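Local structure of metallocarboxypeptidase (Trypanosoma cruzi, 3DWC) at residues D221-D226 and H271-Q276; G230-S235 and V247-K252; Q300-E305 and L425-A430. The protein probably removes single amino acids from the C-terminus of peptides with broad specificity, proline excepted, as a metal-dependent carboxypeptidase of the M32 family. All coordinates share one frame; numbering follows the deposited sequence.

Contact 1. Residues D221-D226 and H271-Q276; sequences DVWKFD and HAKYEQ. With CO (cobalt (II) ion), chain Q; GLY (glycine), chain O.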
# COMPACT_ATOMS: atom_id res chain seq x y z
N ASP B 221 -9.95 -14.36 15.26
CA ASP B 221 -11.37 -14.76 15.20
C ASP B 221 -12.07 -14.84 16.57
O ASP B 221 -13.25 -14.45 16.73
CB ASP B 221 -11.54 -16.12 14.50
CG ASP B 221 -11.29 -16.05 12.99
OD1 ASP B 221 -11.31 -14.93 12.39
OD2 ASP B 221 -11.11 -17.13 12.39
N VAL B 222 -11.35 -15.34 17.58
CA VAL B 222 -11.85 -15.37 18.95
C VAL B 222 -12.15 -13.94 19.41
O VAL B 222 -13.14 -13.71 20.06
CB VAL B 222 -10.85 -16.08 19.91
CG1 VAL B 222 -11.22 -15.90 21.38
CG2 VAL B 222 -10.70 -17.58 19.53
N TRP B 223 -11.31 -12.96 19.03
CA TRP B 223 -11.60 -11.56 19.36
C TRP B 223 -12.59 -10.86 18.39
O TRP B 223 -12.80 -9.64 18.46
CB TRP B 223 -10.30 -10.74 19.48
CG TRP B 223 -9.90 -10.56 20.89
CD1 TRP B 223 -10.11 -9.47 21.66
CD2 TRP B 223 -9.12 -11.47 21.68
NE1 TRP B 223 -9.55 -9.65 22.90
CE2 TRP B 223 -8.93 -10.87 22.93
CE3 TRP B 223 -8.56 -12.72 21.44
CZ2 TRP B 223 -8.27 -11.49 23.94
CZ3 TRP B 223 -7.90 -13.34 22.46
CH2 TRP B 223 -7.75 -12.72 23.69
N LYS B 224 -13.14 -11.63 17.47
CA LYS B 224 -14.10 -11.17 16.46
C LYS B 224 -13.53 -10.04 15.61
O LYS B 224 -14.24 -9.16 15.17
CB LYS B 224 -15.44 -10.86 17.11
CG LYS B 224 -15.82 -11.99 18.05
CD LYS B 224 -17.21 -11.91 18.52
CE LYS B 224 -17.45 -12.92 19.67
NZ LYS B 224 -17.46 -14.43 19.27
N PHE B 225 -12.22 -10.09 15.35
CA PHE B 225 -11.63 -9.24 14.31
C PHE B 225 -12.41 -9.37 12.97
O PHE B 225 -12.72 -10.46 12.43
CB PHE B 225 -10.13 -9.54 14.16
CG PHE B 225 -9.38 -8.59 13.26
CD1 PHE B 225 -8.72 -7.49 13.77
CD2 PHE B 225 -9.25 -8.84 11.91
CE1 PHE B 225 -8.01 -6.67 12.94
CE2 PHE B 225 -8.57 -8.01 11.10
CZ PHE B 225 -7.95 -6.92 11.59
N ASP B 226 -12.80 -8.23 12.43
CA ASP B 226 -13.43 -8.22 11.13
C ASP B 226 -12.37 -8.29 10.00
O ASP B 226 -11.71 -7.31 9.71
CB ASP B 226 -14.27 -6.96 10.99
CG ASP B 226 -15.06 -6.91 9.68
OD1 ASP B 226 -15.06 -7.90 8.90
OD2 ASP B 226 -15.67 -5.86 9.47
N HIS B 271 -5.76 -3.29 20.26
CA HIS B 271 -5.71 -1.97 19.58
C HIS B 271 -6.71 -1.93 18.40
O HIS B 271 -7.53 -1.00 18.29
CB HIS B 271 -4.30 -1.67 19.04
CG HIS B 271 -3.28 -1.27 20.07
ND1 HIS B 271 -3.43 -0.19 20.91
CD2 HIS B 271 -2.04 -1.75 20.32
CE1 HIS B 271 -2.37 -0.07 21.69
NE2 HIS B 271 -1.51 -1.00 21.34
N ALA B 272 -6.66 -2.96 17.54
CA ALA B 272 -7.50 -3.06 16.35
C ALA B 272 -8.98 -2.96 16.64
O ALA B 272 -9.73 -2.33 15.87
CB ALA B 272 -7.22 -4.37 15.58
N LYS B 273 -9.41 -3.60 17.71
CA LYS B 273 -10.85 -3.61 18.04
C LYS B 273 -11.29 -2.20 18.36
O LYS B 273 -12.41 -1.80 18.03
CB LYS B 273 -11.13 -4.52 19.24
CG LYS B 273 -10.92 -6.06 18.97
CD LYS B 273 -11.89 -6.62 17.91
CE LYS B 273 -13.36 -6.65 18.43
NZ LYS B 273 -14.30 -7.16 17.38
N TYR B 274 -10.43 -1.42 18.99
CA TYR B 274 -10.74 -0.03 19.26
C TYR B 274 -10.90 0.74 17.94
O TYR B 274 -11.96 1.38 17.69
CB TYR B 274 -9.68 0.58 20.16
CG TYR B 274 -9.94 1.93 20.82
CD1 TYR B 274 -11.16 2.59 20.74
CD2 TYR B 274 -8.95 2.52 21.56
CE1 TYR B 274 -11.36 3.86 21.42
CE2 TYR B 274 -9.12 3.77 22.20
CZ TYR B 274 -10.34 4.41 22.13
OH TYR B 274 -10.49 5.60 22.79
N GLU B 275 -9.89 0.63 17.08
CA GLU B 275 -9.90 1.28 15.77
C GLU B 275 -11.11 0.87 14.90
O GLU B 275 -11.76 1.75 14.30
CB GLU B 275 -8.56 1.05 15.04
CG GLU B 275 -7.36 1.73 15.75
CD GLU B 275 -7.45 3.26 15.70
OE1 GLU B 275 -7.07 3.96 16.67
OE2 GLU B 275 -7.93 3.77 14.68
N GLN B 276 -11.46 -0.43 14.88
CA GLN B 276 -12.53 -0.92 14.00
C GLN B 276 -13.90 -0.52 14.48
O GLN B 276 -14.87 -0.59 13.70
CB GLN B 276 -12.52 -2.48 13.90
CG GLN B 276 -11.35 -3.05 13.12
CD GLN B 276 -11.56 -4.49 12.70
OE1 GLN B 276 -12.17 -5.32 13.44
NE2 GLN B 276 -11.12 -4.79 11.46
CO CO Q . 0.46 -1.31 22.26
N GLY O . -18.77 -14.53 22.04
CA GLY O . -20.05 -14.78 21.32
C GLY O . -21.07 -13.65 21.36
O GLY O . -21.33 -12.99 20.34
O HOH W 1 2.06 -1.22 23.08
O HOH W 2 1.60 -2.05 20.46
O HOH W 3 1.39 0.56 21.65
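Gln276 NE2 is gripped by two hydrogen bonds: it donates to Asp226 O at 3.1 Å, and a second bond runs beyond the two segments. Gln276 OE1 accepts from Asp226 N, also at 3.1 Å; each Asp226 bond lies in the carbonyl plane of its acceptor and follows a lone pair, with N-H...O angles of 161° and 164°. This pair fixes the rotation of the amide, whose chain runs extended beyond CG. The amide presents NE2 to one face of the Phe225 ring, toward its rim, 3.8 Å from CZ, with ring and amide planes only 22° apart. Ala272 CB meets the same ring at its edge, 3.6 Å from CE1. Segment 221-226 leaves helix 209-222 through a Schellman motif: Lys224, with positive phi, is the C-prime residue, and Phe225 N returns to Met220 O. Against this helix end lies Lys273, bent at chi2 and chi3 so that its aliphatic chain passes Trp223 O and NZ reaches Lys224 O in a weak hydrogen bond of 3.0 Å. A positive charge here would suit the negative end of the helix dipole. Lys224 itself turns outward, and its NZ comes within 3.1 Å of the N of the bound glycine, which is hydrogen-bonded to Asp454. Asp226 pairs through OD2 with Lys37 of the second subunit. At the other end of 271-276, His271 NE2 binds cobalt at 2.2 Å; His267 and Glu298 complete the protein ligands of an HExxH metal site, and three waters fill the remaining positions.

Contact 2. Residues G230-S235 and V247-K252; sequences GRLDVS and VRITTK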
# COMPACT_ATOMS: atom_id res chain seq x y z
N GLY B 230 -9.83 -5.46 7.56
CA GLY B 230 -8.50 -5.46 8.13
C GLY B 230 -7.67 -6.65 7.69
O GLY B 230 -8.16 -7.50 6.94
N ARG B 231 -6.40 -6.67 8.10
CA ARG B 231 -5.50 -7.72 7.66
C ARG B 231 -4.56 -8.13 8.76
O ARG B 231 -4.35 -7.33 9.68
CB ARG B 231 -4.64 -7.23 6.48
CG ARG B 231 -5.34 -6.98 5.17
CD ARG B 231 -4.23 -6.53 4.14
NE ARG B 231 -3.27 -7.62 3.96
CZ ARG B 231 -3.45 -8.64 3.12
NH1 ARG B 231 -4.46 -8.66 2.28
NH2 ARG B 231 -2.52 -9.60 3.05
N LEU B 232 -3.98 -9.33 8.65
CA LEU B 232 -2.75 -9.72 9.39
C LEU B 232 -1.58 -9.98 8.42
O LEU B 232 -1.72 -10.73 7.51
CB LEU B 232 -2.96 -10.99 10.26
CG LEU B 232 -1.75 -11.62 10.96
CD1 LEU B 232 -1.20 -10.71 12.04
CD2 LEU B 232 -2.00 -13.03 11.54
N ASP B 233 -0.41 -9.42 8.68
CA ASP B 233 0.78 -9.67 7.81
C ASP B 233 2.03 -9.71 8.69
O ASP B 233 1.91 -9.74 9.89
CB ASP B 233 0.90 -8.55 6.77
CG ASP B 233 -0.21 -8.57 5.76
OD1 ASP B 233 -0.23 -9.50 4.92
OD2 ASP B 233 -1.10 -7.70 5.84
N VAL B 234 3.22 -9.68 8.07
CA VAL B 234 4.52 -9.77 8.76
C VAL B 234 5.35 -8.46 8.63
O VAL B 234 5.39 -7.85 7.56
CB VAL B 234 5.28 -10.98 8.23
CG1 VAL B 234 6.72 -11.04 8.77
CG2 VAL B 234 4.52 -12.27 8.59
N SER B 235 5.89 -7.96 9.74
CA SER B 235 6.90 -6.90 9.73
C SER B 235 7.96 -7.19 10.80
O SER B 235 7.77 -8.09 11.62
CB SER B 235 6.33 -5.49 9.92
OG SER B 235 5.75 -5.28 11.21
N VAL B 247 -8.02 -1.97 9.02
CA VAL B 247 -7.03 -1.97 10.10
C VAL B 247 -6.09 -3.15 9.87
O VAL B 247 -6.54 -4.26 9.74
CB VAL B 247 -7.70 -2.09 11.50
CG1 VAL B 247 -6.55 -2.19 12.65
CG2 VAL B 247 -8.61 -0.96 11.71
N ARG B 248 -4.80 -2.87 9.80
CA ARG B 248 -3.81 -3.81 9.37
C ARG B 248 -2.75 -3.92 10.49
O ARG B 248 -2.04 -2.96 10.78
CB ARG B 248 -3.16 -3.37 8.04
CG ARG B 248 -4.20 -3.22 6.93
CD ARG B 248 -3.58 -3.08 5.56
NE ARG B 248 -4.63 -2.88 4.56
CZ ARG B 248 -4.38 -2.72 3.27
NH1 ARG B 248 -3.13 -2.74 2.86
NH2 ARG B 248 -5.35 -2.45 2.42
N ILE B 249 -2.66 -5.12 11.06
CA ILE B 249 -1.75 -5.44 12.11
C ILE B 249 -0.68 -6.40 11.59
O ILE B 249 -0.88 -7.10 10.62
CB ILE B 249 -2.47 -6.04 13.33
CG1 ILE B 249 -3.01 -7.44 13.09
CG2 ILE B 249 -3.64 -5.17 13.76
CD1 ILE B 249 -3.35 -8.09 14.42
N THR B 250 0.48 -6.40 12.24
CA THR B 250 1.54 -7.31 11.85
C THR B 250 2.14 -8.01 13.07
O THR B 250 1.86 -7.67 14.24
CB THR B 250 2.65 -6.56 11.16
OG1 THR B 250 3.22 -5.68 12.11
CG2 THR B 250 2.13 -5.78 9.97
N THR B 251 3.00 -8.98 12.76
CA THR B 251 3.72 -9.75 13.74
C THR B 251 4.93 -10.34 13.04
O THR B 251 5.21 -10.10 11.88
CB THR B 251 2.86 -10.88 14.34
OG1 THR B 251 3.52 -11.44 15.47
CG2 THR B 251 2.61 -12.01 13.29
N LYS B 252 5.64 -11.17 13.77
CA LYS B 252 6.89 -11.71 13.28
C LYS B 252 7.01 -13.06 13.96
O LYS B 252 6.61 -13.19 15.10
CB LYS B 252 7.98 -10.77 13.72
CG LYS B 252 9.33 -11.00 13.09
CD LYS B 252 10.44 -10.83 14.14
CE LYS B 252 10.41 -9.43 14.83
NZ LYS B 252 11.48 -9.28 15.92
O HOH W 4 -1.07 -6.00 7.94
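Gly230 pairs with Val247 at the start of a parallel ladder that continues to Val234 and Thr251. Arg231 N donates to Val247 O and Arg231 O receives Ile249 N at 3.1 Å. The side chain of Arg231 runs beside that of Arg248, its CD over one face of the Arg248 guanidinium, 3.7 Å from NE. Bent at chi3 (62°), Arg231 forms a bidentate, side-on salt bridge with Asp233, NE to OD2 at 2.9 Å and NH2 to OD1 at 3.0 Å, both oxygens using syn lone pairs; its NH1 bonds to Met33 O of the second subunit. Arg248 is held by Asp246 and by Asp29 of the second subunit. Leu232, on the other face, lays CD1 against Ile249 CG1 at 3.9 Å. These strands belong to a small mixed sheet in a mostly helical protein; its Val247, Ile249 and Thr251 face rests on helix 259-276, which carries the HExxH motif. Asp233 N donates to Ile249 O, Asp233 O receives Thr251 N at 3.2 Å, and water 4 donates to both Ile249 O and Asp233 OD2. Ser235 N donates to Thr251 O, and Ser235 OG accepts from Thr250 OG1 at 2.7 Å while also bonding to His237 O.

Contact 3. Residues Q300-E305 and L425-A430; sequences QSLFAE and LGAMVA
Segments 300-305 and 425-430 of helices 294-309 and 421-441 have axes 7.8 Å apart at their closest, crossing at -59°. The backbones come nearest at Phe303 and Ala430, whose CA atoms lie 4.6 Å apart. On the first helix the turn at 303-305 is widened to the pi type, and the bond from Ala304 N to Gln300 O is weak. The close approach is consistent with the small side chain of Ala430, whose CB points at the opposing helix and settles against the backbone there, 3.5 Å from Phe303 N and 3.8 Å from Leu302 C. The methyl also lies beside the CB atoms of Leu302 and Phe303. Leu302 reaches across with CD1, which sits over the backbone between Gly426 and Ala427, 3.7 Å from Ala427 N and 4.0 Å from Ala427 CB. Gly426 presents no side chain toward this methyl. The helix 294-309 is the one that supplies the metal ligand Glu298 in this gluzincin-type site, and its 300-305 turn lines the second-shell side: Ser301 and Leu302 touch His267, while Glu305 OE1 bonds to His267 ND1 and may thereby orient that ligand and increase its electron donation to cobalt. Phe303, with CG anti to the backbone N (chi1 -171°), directs its ring past Ala430, so that Ala430 O comes near the ring plane at the edge, 3.5 Å from CD1. Gln300 makes only a loose contact, NE2 lying 4.2 Å from Val429 CG1; its amide is held instead by Trp467, Gln462 and Val296 O.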
# COMPACT_ATOMS: atom_id res chain seq x y z
N GLN B 300 -6.76 -0.70 25.90
CA GLN B 300 -7.38 -1.71 25.07
C GLN B 300 -6.43 -2.84 24.65
O GLN B 300 -6.82 -4.01 24.66
CB GLN B 300 -8.02 -1.05 23.85
CG GLN B 300 -8.98 0.12 24.17
CD GLN B 300 -9.89 -0.08 25.36
OE1 GLN B 300 -10.82 -0.89 25.34
NE2 GLN B 300 -9.60 0.65 26.44
N SER B 301 -5.20 -2.55 24.27
CA SER B 301 -4.30 -3.63 23.91
C SER B 301 -4.03 -4.53 25.12
O SER B 301 -3.95 -5.78 25.03
CB SER B 301 -3.00 -3.04 23.38
OG SER B 301 -2.51 -2.12 24.32
N LEU B 302 -3.83 -3.89 26.26
CA LEU B 302 -3.46 -4.62 27.49
C LEU B 302 -4.63 -5.28 28.18
O LEU B 302 -4.48 -6.26 28.90
CB LEU B 302 -2.68 -3.72 28.43
CG LEU B 302 -1.32 -3.28 27.89
CD1 LEU B 302 -0.67 -2.26 28.83
CD2 LEU B 302 -0.38 -4.44 27.66
N PHE B 303 -5.81 -4.77 27.96
CA PHE B 303 -7.00 -5.50 28.36
C PHE B 303 -7.04 -6.88 27.67
O PHE B 303 -7.24 -7.92 28.32
CB PHE B 303 -8.21 -4.66 28.00
CG PHE B 303 -9.49 -5.19 28.55
CD1 PHE B 303 -9.98 -4.74 29.75
CD2 PHE B 303 -10.20 -6.15 27.85
CE1 PHE B 303 -11.19 -5.23 30.25
CE2 PHE B 303 -11.44 -6.62 28.31
CZ PHE B 303 -11.92 -6.16 29.53
N ALA B 304 -6.77 -6.87 26.36
CA ALA B 304 -6.69 -8.10 25.58
C ALA B 304 -5.55 -8.98 26.03
O ALA B 304 -5.74 -10.12 26.41
CB ALA B 304 -6.58 -7.79 24.01
N GLU B 305 -4.35 -8.45 25.97
CA GLU B 305 -3.17 -9.19 26.29
C GLU B 305 -3.08 -9.61 27.73
O GLU B 305 -2.85 -10.80 28.01
CB GLU B 305 -1.91 -8.39 25.92
CG GLU B 305 -0.71 -9.22 26.01
CD GLU B 305 0.59 -8.45 26.01
OE1 GLU B 305 0.62 -7.24 25.75
OE2 GLU B 305 1.60 -9.10 26.28
N LEU B 425 -0.04 4.02 32.18
CA LEU B 425 -1.44 4.50 32.20
C LEU B 425 -2.36 3.51 31.49
O LEU B 425 -3.49 3.24 31.93
CB LEU B 425 -1.58 5.89 31.56
CG LEU B 425 -0.77 7.03 32.14
CD1 LEU B 425 -0.96 8.30 31.26
CD2 LEU B 425 -1.08 7.31 33.67
N GLY B 426 -1.88 2.94 30.39
CA GLY B 426 -2.62 1.87 29.67
C GLY B 426 -2.86 0.65 30.52
O GLY B 426 -4.01 0.08 30.56
N ALA B 427 -1.82 0.23 31.25
CA ALA B 427 -1.96 -0.93 32.11
C ALA B 427 -2.99 -0.67 33.20
O ALA B 427 -3.77 -1.57 33.61
CB ALA B 427 -0.57 -1.37 32.69
N MET B 428 -3.01 0.56 33.71
CA MET B 428 -3.96 0.94 34.71
C MET B 428 -5.39 1.04 34.22
O MET B 428 -6.32 0.62 34.93
CB MET B 428 -3.51 2.31 35.29
CG MET B 428 -2.27 2.20 36.09
SD MET B 428 -1.61 3.80 36.54
CE MET B 428 0.03 3.27 37.08
N VAL B 429 -5.58 1.60 33.02
CA VAL B 429 -6.88 1.62 32.34
C VAL B 429 -7.42 0.22 32.15
O VAL B 429 -8.58 -0.10 32.45
CB VAL B 429 -6.83 2.39 30.96
CG1 VAL B 429 -8.07 2.13 30.06
CG2 VAL B 429 -6.53 3.91 31.18
N ALA B 430 -6.57 -0.66 31.68
CA ALA B 430 -6.97 -2.05 31.45
C ALA B 430 -7.49 -2.74 32.71
O ALA B 430 -8.52 -3.44 32.66
CB ALA B 430 -5.82 -2.82 30.82

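In the fold
Contacts 1 and 3 touch where helix 259-276 packs on helix 294-309: Ser301 lies on His271 and Gln300 on Tyr274, while Ala304 meets Trp223. Contact 2 adjoins contact 1 through Val247, which touches Phe225, Ala272 and Gln276, but stays about 10 Å from contact 3 at the nearest atoms. Contacts 2 and 3 are buried and contact 1 partly buried, with Lys224 exposed. From contact centre to chain centre, contact 3 lies deepest, at about 9 Å, and joins its helices by van der Waals packing, with no hydrogen bond between the segments. Contacts 1 and 2 are richer in polar bonds: side chain to backbone in 1, strand ladder in 2. Both also form salt bridges to the second subunit.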